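Local coordinates for protein spectinomycin phosphotransferase (Legionella pneumophila serogroup 1, PDB 3I0O) that probably transfers phosphate from a nucleotide to spectinomycin, and here holds the antibiotic together with ADP and a magnesium ion, at residues A[211-216]-A[240-245]; A[119-124]-A[226-231]. One frame throughout, in Å; residues are numbered along the deposited sequence.

Overall arrangement
After helix 8-19 the chain builds the five-stranded antiparallel sheet of the N-terminal lobe. The chain then enters helix 115-130, which supplies residues 119-124 to contact 2. A long, largely helical excursion follows before the loop 211-216, the first half of contact 1. Strand 226-228 and the turn after it then close the 101-residue loop of contact 2. Residues 240-245 come next and close the shorter loop of contact 1, 23 residues long. The four segments alternate, so the two loops cross rather than nest. Ile213 joins them, since its CD1 lies 3.6 Å from Ile228 CD1. Together they tie the spectinomycin and magnesium sites to helices 115-130 and 240-243.

Contact 1 (A[211-216]-A[240-245]); sequences SDIHAG and ERDLMF. With SMI (spectinomycin), chain C.
Ser211 and Asp242 join the loop that corresponds to the catalytic loop of protein kinases to the short helix 240-243. The loop carries the HxDxxxxN signature of the aminoglycoside phosphotransferases, with His210, Asp212 and Asn217 at its fixed positions. Asp242 OD1 accepts Ser211 N through its syn lone pair at 2.7 Å, with an N-H...O angle of 154°. Its other oxygen takes His210 N and His129 NE2, so both carboxylate oxygens are used. The bonding resembles that of the conserved F-helix aspartate of protein kinases.

The tight part is built on Phe245. Its CG stands anti to the carbonyl carbon (chi1 -67°), which turns the ring in against the loop. One ring face receives Ile213 N and His214 N, both offset toward the rim. Met244 CE covers the opposite face over its centre. Ile213, the centre of an inverse gamma turn, has its O 3.3 Å from Phe245 CG. His214 CB packs at 3.6 Å from Phe245 CD2.

The Arg241 side is looser and partly exposed. Its bent chain runs past Ser211, with Arg241 CG 3.8 Å from Ser211 CA. One face of the guanidinium lies over Ser211 O, while Arg241 NE is buried without a partner.

Beyond the packed ring, the loop reaches spectinomycin. Asp212 OD1 is held by a salt bridge to Arg284. Its OD2 accepts O11 of the antibiotic at 2.5 Å, a very short bond whose exact length is doubtful. His214 NE2 meets the same O11 in a weak but nearly straight bond of 3.3 Å and lies 2.9 Å from spectinomycin O2B.

Contact 2 (A[119-124]-A[226-231]); sequences KQLGKV and IYIIDW. With MG (magnesium ion), chain E; ADP (adenosine-5'-diphosphate), chain B.
Helix 115-130 packs on strand 226-228 of a two-stranded antiparallel hairpin, where Gln120, Leu121 and Val124 touch Ile226 and Ile228. The axes of the two short elements approach to 10.0 Å and are 36° apart in direction. Ile228 CD1 enters between two helix side chains. It lies 4.0 Å from Leu121 CD1 and meets Val124 CG1 tip to tip at 4.1 Å. Ile226 turns its CG1 between its backbone N and carbonyl carbon (chi1 69°), and the branch runs out to meet the Gln120 amide coming from the opposite direction. Gln120 NE2 is 3.8 Å from Ile226 CG1. The amide packs against this aliphatic branch, while its NE2 is hydrogen-bonded to Glu76 OE2 and Glu224 O.

The strand leads straight into the metal-binding turn, which matches the position of the DFG segment in protein kinases. Asp230 OD2 binds the magnesium ion at 2.2 Å. Asn217, a water and oxygens from both phosphates of ADP also bind the metal. Ile229, one residue earlier, lays its CD1 3.6 Å from C3' of the ADP ribose.

After Asp230 the chain folds back. Trp231 NE1 donates to Ile228 O at 2.8 Å, approaching from above the carbonyl plane. The oxygen lies near the indole plane, at the ring edge. The indole also packs on Ile128 of helix 115-130.

Contact 1 (A[211-216]-A[240-245])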
loop_
_atom_site.group_PDB
_atom_site.type_symbol
_atom_site.label_atom_id
_atom_site.label_comp_id
_atom_site.label_asym_id
_atom_site.label_seq_id
_atom_site.Cartn_x
_atom_site.Cartn_y
_atom_site.Cartn_z
ATOM N N SER A 211 -2.079 -1.956 -6.711
ATOM C CA SER A 211 -3.176 -1.270 -6.023
ATOM C C SER A 211 -2.742 -0.250 -4.969
ATOM O O SER A 211 -3.525 0.616 -4.571
ATOM C CB SER A 211 -4.125 -2.280 -5.368
ATOM O OG SER A 211 -3.722 -2.555 -4.039
ATOM N N ASP A 212 -1.498 -0.334 -4.528
ATOM C CA ASP A 212 -1.046 0.575 -3.496
ATOM C C ASP A 212 0.420 0.960 -3.707
ATOM O O ASP A 212 1.196 1.035 -2.758
ATOM C CB ASP A 212 -1.262 -0.113 -2.146
ATOM C CG ASP A 212 -1.036 0.812 -0.961
ATOM O OD1 ASP A 212 -1.564 1.951 -0.968
ATOM O OD2 ASP A 212 -0.341 0.378 -0.014
ATOM N N ILE A 213 0.789 1.223 -4.962
ATOM C CA ILE A 213 2.163 1.570 -5.264
ATOM C C ILE A 213 2.517 3.060 -5.236
ATOM O O ILE A 213 2.690 3.700 -6.270
ATOM C CB ILE A 213 2.617 0.963 -6.622
ATOM C CG1 ILE A 213 4.098 1.270 -6.834
ATOM C CG2 ILE A 213 1.769 1.503 -7.773
ATOM C CD1 ILE A 213 4.678 0.626 -8.047
ATOM N N HIS A 214 2.618 3.599 -4.026
ATOM C CA HIS A 214 3.012 4.983 -3.833
ATOM C C HIS A 214 4.480 4.916 -3.411
ATOM O O HIS A 214 5.054 3.828 -3.339
ATOM C CB HIS A 214 2.152 5.638 -2.753
ATOM C CG HIS A 214 2.054 4.846 -1.484
ATOM N ND1 HIS A 214 3.060 4.815 -0.541
ATOM C CD2 HIS A 214 1.055 4.072 -0.994
ATOM C CE1 HIS A 214 2.685 4.059 0.475
ATOM N NE2 HIS A 214 1.472 3.595 0.227
ATOM N N ALA A 215 5.080 6.061 -3.117
ATOM C CA ALA A 215 6.489 6.109 -2.732
ATOM C C ALA A 215 6.872 5.292 -1.489
ATOM O O ALA A 215 8.009 4.836 -1.370
ATOM C CB ALA A 215 6.922 7.569 -2.556
ATOM N N GLY A 216 5.942 5.115 -0.559
ATOM C CA GLY A 216 6.261 4.355 0.630
ATOM C C GLY A 216 6.450 2.884 0.322
ATOM O O GLY A 216 7.057 2.146 1.102
ATOM N N GLU A 240 -5.336 2.196 -14.382
ATOM C CA GLU A 240 -5.428 3.480 -13.685
ATOM C C GLU A 240 -5.329 3.278 -12.163
ATOM O O GLU A 240 -4.935 4.185 -11.428
ATOM C CB GLU A 240 -6.746 4.185 -14.043
ATOM C CG GLU A 240 -6.813 4.794 -15.454
ATOM C CD GLU A 240 -6.680 3.776 -16.591
ATOM O OE1 GLU A 240 -7.273 2.679 -16.510
ATOM O OE2 GLU A 240 -5.996 4.086 -17.589
ATOM N N ARG A 241 -5.691 2.083 -11.706
ATOM C CA ARG A 241 -5.620 1.719 -10.294
ATOM C C ARG A 241 -4.218 2.039 -9.782
ATOM O O ARG A 241 -4.058 2.505 -8.651
ATOM C CB ARG A 241 -5.915 0.220 -10.142
ATOM C CG ARG A 241 -5.629 -0.406 -8.783
ATOM C CD ARG A 241 -6.534 0.127 -7.677
ATOM N NE ARG A 241 -6.031 1.374 -7.092
ATOM C CZ ARG A 241 -6.531 1.937 -5.998
ATOM N NH1 ARG A 241 -7.550 1.367 -5.368
ATOM N NH2 ARG A 241 -6.017 3.065 -5.533
ATOM N N ASP A 242 -3.210 1.803 -10.625
ATOM C CA ASP A 242 -1.811 2.078 -10.266
ATOM C C ASP A 242 -1.261 3.389 -10.836
ATOM O O ASP A 242 -0.418 4.037 -10.209
ATOM C CB ASP A 242 -0.881 0.939 -10.716
ATOM C CG ASP A 242 -1.070 -0.341 -9.909
ATOM O OD1 ASP A 242 -1.500 -0.268 -8.742
ATOM O OD2 ASP A 242 -0.769 -1.425 -10.439
ATOM N N LEU A 243 -1.723 3.789 -12.016
ATOM C CA LEU A 243 -1.211 5.020 -12.613
ATOM C C LEU A 243 -1.627 6.247 -11.825
ATOM O O LEU A 243 -0.952 7.279 -11.876
ATOM C CB LEU A 243 -1.660 5.157 -14.075
ATOM C CG LEU A 243 -1.182 4.081 -15.060
ATOM C CD1 LEU A 243 -1.558 4.481 -16.482
ATOM C CD2 LEU A 243 0.324 3.913 -14.945
ATOM N N MET A 244 -2.722 6.137 -11.077
ATOM C CA MET A 244 -3.184 7.270 -10.281
ATOM C C MET A 244 -2.101 7.765 -9.312
ATOM O O MET A 244 -2.145 8.901 -8.872
ATOM C CB MET A 244 -4.445 6.899 -9.491
ATOM C CG MET A 244 -4.209 5.813 -8.436
ATOM S SD MET A 244 -4.991 6.183 -6.842
ATOM C CE MET A 244 -3.727 7.216 -6.072
ATOM N N PHE A 245 -1.127 6.913 -8.990
ATOM C CA PHE A 245 -0.056 7.286 -8.069
ATOM C C PHE A 245 1.003 8.169 -8.703
ATOM O O PHE A 245 1.638 8.964 -8.001
ATOM C CB PHE A 245 0.631 6.049 -7.466
ATOM C CG PHE A 245 -0.245 5.258 -6.552
ATOM C CD1 PHE A 245 -0.950 4.152 -7.022
ATOM C CD2 PHE A 245 -0.408 5.642 -5.228
ATOM C CE1 PHE A 245 -1.816 3.444 -6.182
ATOM C CE2 PHE A 245 -1.266 4.942 -4.380
ATOM C CZ PHE A 245 -1.974 3.841 -4.858
HETATM O O1 SMI C . 0.713 5.488 3.746
HETATM C C2 SMI C . 1.100 6.711 4.427
HETATM C C2M SMI C . 2.122 6.368 5.505
HETATM C C3 SMI C . -0.165 7.404 5.059
HETATM C C4 SMI C . -1.104 7.671 3.910
HETATM C C5 SMI C . -1.463 6.290 3.400
HETATM O O5 SMI C . -2.390 6.502 2.331
HETATM C C6 SMI C . -0.266 5.714 2.692
HETATM O O1B SMI C . -2.069 5.444 4.369
HETATM O O2B SMI C . -0.457 4.355 2.253
HETATM C C7 SMI C . -2.398 4.215 3.768
HETATM C C8 SMI C . -3.104 3.329 4.811
HETATM N N8 SMI C . -4.301 4.078 5.253
HETATM C C8M SMI C . -5.047 3.327 6.268
HETATM C C9 SMI C . -3.497 1.986 4.115
HETATM O O9 SMI C . -4.377 2.262 3.011
HETATM C C10 SMI C . -2.216 1.271 3.580
HETATM N N10 SMI C . -2.515 0.103 2.922
HETATM C C1M SMI C . -3.189 -0.888 3.772
HETATM C C11 SMI C . -1.501 2.201 2.602
HETATM O O11 SMI C . -0.335 1.554 2.149
HETATM C C12 SMI C . -1.124 3.522 3.248
HETATM O O4A SMI C . -2.313 8.350 4.267
HETATM O O4B SMI C . -0.308 8.537 3.202
#

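Contact 2 (A[119-124]-A[226-231])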
loop_
_atom_site.group_PDB
_atom_site.type_symbol
_atom_site.label_atom_id
_atom_site.label_comp_id
_atom_site.label_asym_id
_atom_site.label_seq_id
_atom_site.Cartn_x
_atom_site.Cartn_y
_atom_site.Cartn_z
ATOM N N LYS A 119 12.245 6.158 -14.960
ATOM C CA LYS A 119 12.029 5.464 -16.224
ATOM C C LYS A 119 11.947 3.971 -15.952
ATOM O O LYS A 119 11.138 3.256 -16.543
ATOM C CB LYS A 119 13.185 5.752 -17.184
ATOM C CG LYS A 119 12.985 5.220 -18.602
ATOM C CD LYS A 119 14.124 5.692 -19.514
ATOM C CE LYS A 119 13.827 5.474 -21.000
ATOM N NZ LYS A 119 13.640 4.044 -21.352
ATOM N N GLN A 120 12.791 3.509 -15.041
ATOM C CA GLN A 120 12.837 2.102 -14.683
ATOM C C GLN A 120 11.544 1.671 -13.987
ATOM O O GLN A 120 11.079 0.549 -14.176
ATOM C CB GLN A 120 14.030 1.847 -13.768
ATOM C CG GLN A 120 14.374 0.395 -13.599
ATOM C CD GLN A 120 15.238 0.161 -12.384
ATOM O OE1 GLN A 120 15.992 1.042 -11.967
ATOM N NE2 GLN A 120 15.145 -1.035 -11.812
ATOM N N LEU A 121 10.967 2.556 -13.177
ATOM C CA LEU A 121 9.728 2.224 -12.482
ATOM C C LEU A 121 8.583 2.122 -13.487
ATOM O O LEU A 121 7.722 1.257 -13.376
ATOM C CB LEU A 121 9.393 3.272 -11.416
ATOM C CG LEU A 121 8.128 2.952 -10.610
ATOM C CD1 LEU A 121 8.336 1.661 -9.858
ATOM C CD2 LEU A 121 7.810 4.073 -9.638
ATOM N N GLY A 122 8.578 3.009 -14.472
ATOM C CA GLY A 122 7.529 2.960 -15.476
ATOM C C GLY A 122 7.656 1.690 -16.297
ATOM O O GLY A 122 6.661 1.055 -16.658
ATOM N N LYS A 123 8.894 1.319 -16.596
ATOM C CA LYS A 123 9.144 0.125 -17.369
ATOM C C LYS A 123 8.679 -1.114 -16.609
ATOM O O LYS A 123 8.069 -2.008 -17.191
ATOM C CB LYS A 123 10.636 0.010 -17.708
ATOM C CG LYS A 123 10.963 -1.217 -18.548
ATOM C CD LYS A 123 12.327 -1.137 -19.204
ATOM C CE LYS A 123 12.504 -2.292 -20.191
ATOM N NZ LYS A 123 13.787 -2.221 -20.946
ATOM N N VAL A 124 8.958 -1.156 -15.309
ATOM C CA VAL A 124 8.572 -2.290 -14.476
ATOM C C VAL A 124 7.072 -2.368 -14.213
ATOM O O VAL A 124 6.524 -3.462 -14.134
ATOM C CB VAL A 124 9.307 -2.270 -13.117
ATOM C CG1 VAL A 124 8.787 -3.384 -12.220
ATOM C CG2 VAL A 124 10.794 -2.434 -13.338
ATOM N N ILE A 226 16.036 -0.628 -7.362
ATOM C CA ILE A 226 14.838 -0.143 -6.676
ATOM C C ILE A 226 13.959 -1.378 -6.518
ATOM O O ILE A 226 14.131 -2.352 -7.251
ATOM C CB ILE A 226 14.089 0.935 -7.492
ATOM C CG1 ILE A 226 13.464 0.322 -8.742
ATOM C CG2 ILE A 226 15.053 2.045 -7.881
ATOM C CD1 ILE A 226 12.759 1.327 -9.625
ATOM N N TYR A 227 13.027 -1.344 -5.569
ATOM C CA TYR A 227 12.167 -2.492 -5.301
ATOM C C TYR A 227 10.730 -2.135 -4.973
ATOM O O TYR A 227 10.475 -1.241 -4.169
ATOM C CB TYR A 227 12.716 -3.279 -4.116
ATOM C CG TYR A 227 14.173 -3.652 -4.213
ATOM C CD1 TYR A 227 14.568 -4.858 -4.798
ATOM C CD2 TYR A 227 15.159 -2.813 -3.699
ATOM C CE1 TYR A 227 15.915 -5.219 -4.863
ATOM C CE2 TYR A 227 16.500 -3.160 -3.759
ATOM C CZ TYR A 227 16.874 -4.363 -4.339
ATOM O OH TYR A 227 18.210 -4.706 -4.401
ATOM N N ILE A 228 9.781 -2.837 -5.583
ATOM C CA ILE A 228 8.384 -2.590 -5.270
ATOM C C ILE A 228 8.001 -3.600 -4.201
ATOM O O ILE A 228 8.063 -4.800 -4.428
ATOM C CB ILE A 228 7.474 -2.794 -6.470
ATOM C CG1 ILE A 228 7.918 -1.884 -7.618
ATOM C CG2 ILE A 228 6.040 -2.503 -6.065
ATOM C CD1 ILE A 228 7.028 -1.952 -8.842
ATOM N N ILE A 229 7.618 -3.106 -3.030
ATOM C CA ILE A 229 7.246 -3.966 -1.915
ATOM C C ILE A 229 5.768 -3.882 -1.601
ATOM O O ILE A 229 4.997 -3.268 -2.346
ATOM C CB ILE A 229 8.022 -3.577 -0.652
ATOM C CG1 ILE A 229 7.777 -2.094 -0.338
ATOM C CG2 ILE A 229 9.506 -3.844 -0.858
ATOM C CD1 ILE A 229 8.395 -1.630 0.972
ATOM N N ASP A 230 5.382 -4.502 -0.489
ATOM C CA ASP A 230 4.000 -4.490 -0.031
ATOM C C ASP A 230 3.070 -5.136 -1.058
ATOM O O ASP A 230 2.205 -4.472 -1.633
ATOM C CB ASP A 230 3.552 -3.043 0.226
ATOM C CG ASP A 230 2.633 -2.907 1.433
ATOM O OD1 ASP A 230 2.083 -3.930 1.901
ATOM O OD2 ASP A 230 2.455 -1.766 1.913
ATOM N N TRP A 231 3.249 -6.430 -1.299
ATOM C CA TRP A 231 2.384 -7.133 -2.240
ATOM C C TRP A 231 1.294 -7.875 -1.469
ATOM O O TRP A 231 1.184 -9.105 -1.518
ATOM C CB TRP A 231 3.198 -8.096 -3.118
ATOM C CG TRP A 231 4.042 -7.372 -4.103
ATOM C CD1 TRP A 231 5.321 -6.914 -3.924
ATOM C CD2 TRP A 231 3.635 -6.925 -5.400
ATOM N NE1 TRP A 231 5.730 -6.204 -5.036
ATOM C CE2 TRP A 231 4.713 -6.198 -5.953
ATOM C CE3 TRP A 231 2.462 -7.067 -6.149
ATOM C CZ2 TRP A 231 4.650 -5.614 -7.214
ATOM C CZ3 TRP A 231 2.403 -6.484 -7.409
ATOM C CH2 TRP A 231 3.493 -5.765 -7.925
HETATM MG MG MG E . 3.744 -0.302 2.865
HETATM P PB ADP B . 3.270 -2.801 5.484
HETATM O O1B ADP B . 2.221 -3.302 4.567
HETATM O O2B ADP B . 3.133 -3.026 6.942
HETATM O O3B ADP B . 3.451 -1.213 5.232
HETATM P PA ADP B . 5.533 -3.014 3.703
HETATM O O1A ADP B . 5.743 -4.242 2.907
HETATM O O2A ADP B . 4.924 -1.832 3.055
HETATM O O3A ADP B . 4.690 -3.425 5.029
HETATM O "O5'" ADP B . 6.950 -2.567 4.340
HETATM C "C5'" ADP B . 7.028 -1.455 5.258
HETATM C "C4'" ADP B . 8.484 -1.038 5.512
HETATM O "O4'" ADP B . 9.278 -2.155 5.944
HETATM C "C3'" ADP B . 9.230 -0.510 4.275
HETATM O "O3'" ADP B . 9.130 0.922 4.228
HETATM C "C2'" ADP B . 10.680 -0.901 4.599
HETATM O "O2'" ADP B . 11.268 0.108 5.445
HETATM C "C1'" ADP B . 10.603 -2.224 5.388
HETATM N N9 ADP B . 10.913 -3.445 4.574
HETATM C C8 ADP B . 10.059 -4.219 3.819
HETATM N N7 ADP B . 10.634 -5.220 3.219
HETATM C C5 ADP B . 11.968 -5.117 3.595
HETATM C C6 ADP B . 13.146 -5.898 3.291
HETATM N N6 ADP B . 13.119 -6.969 2.504
HETATM N N1 ADP B . 14.336 -5.507 3.844
HETATM C C2 ADP B . 14.366 -4.421 4.643
HETATM N N3 ADP B . 13.343 -3.623 4.994
HETATM C C4 ADP B . 12.156 -4.036 4.426
HETATM O O HOH W 1 5.086 0.907 3.014
#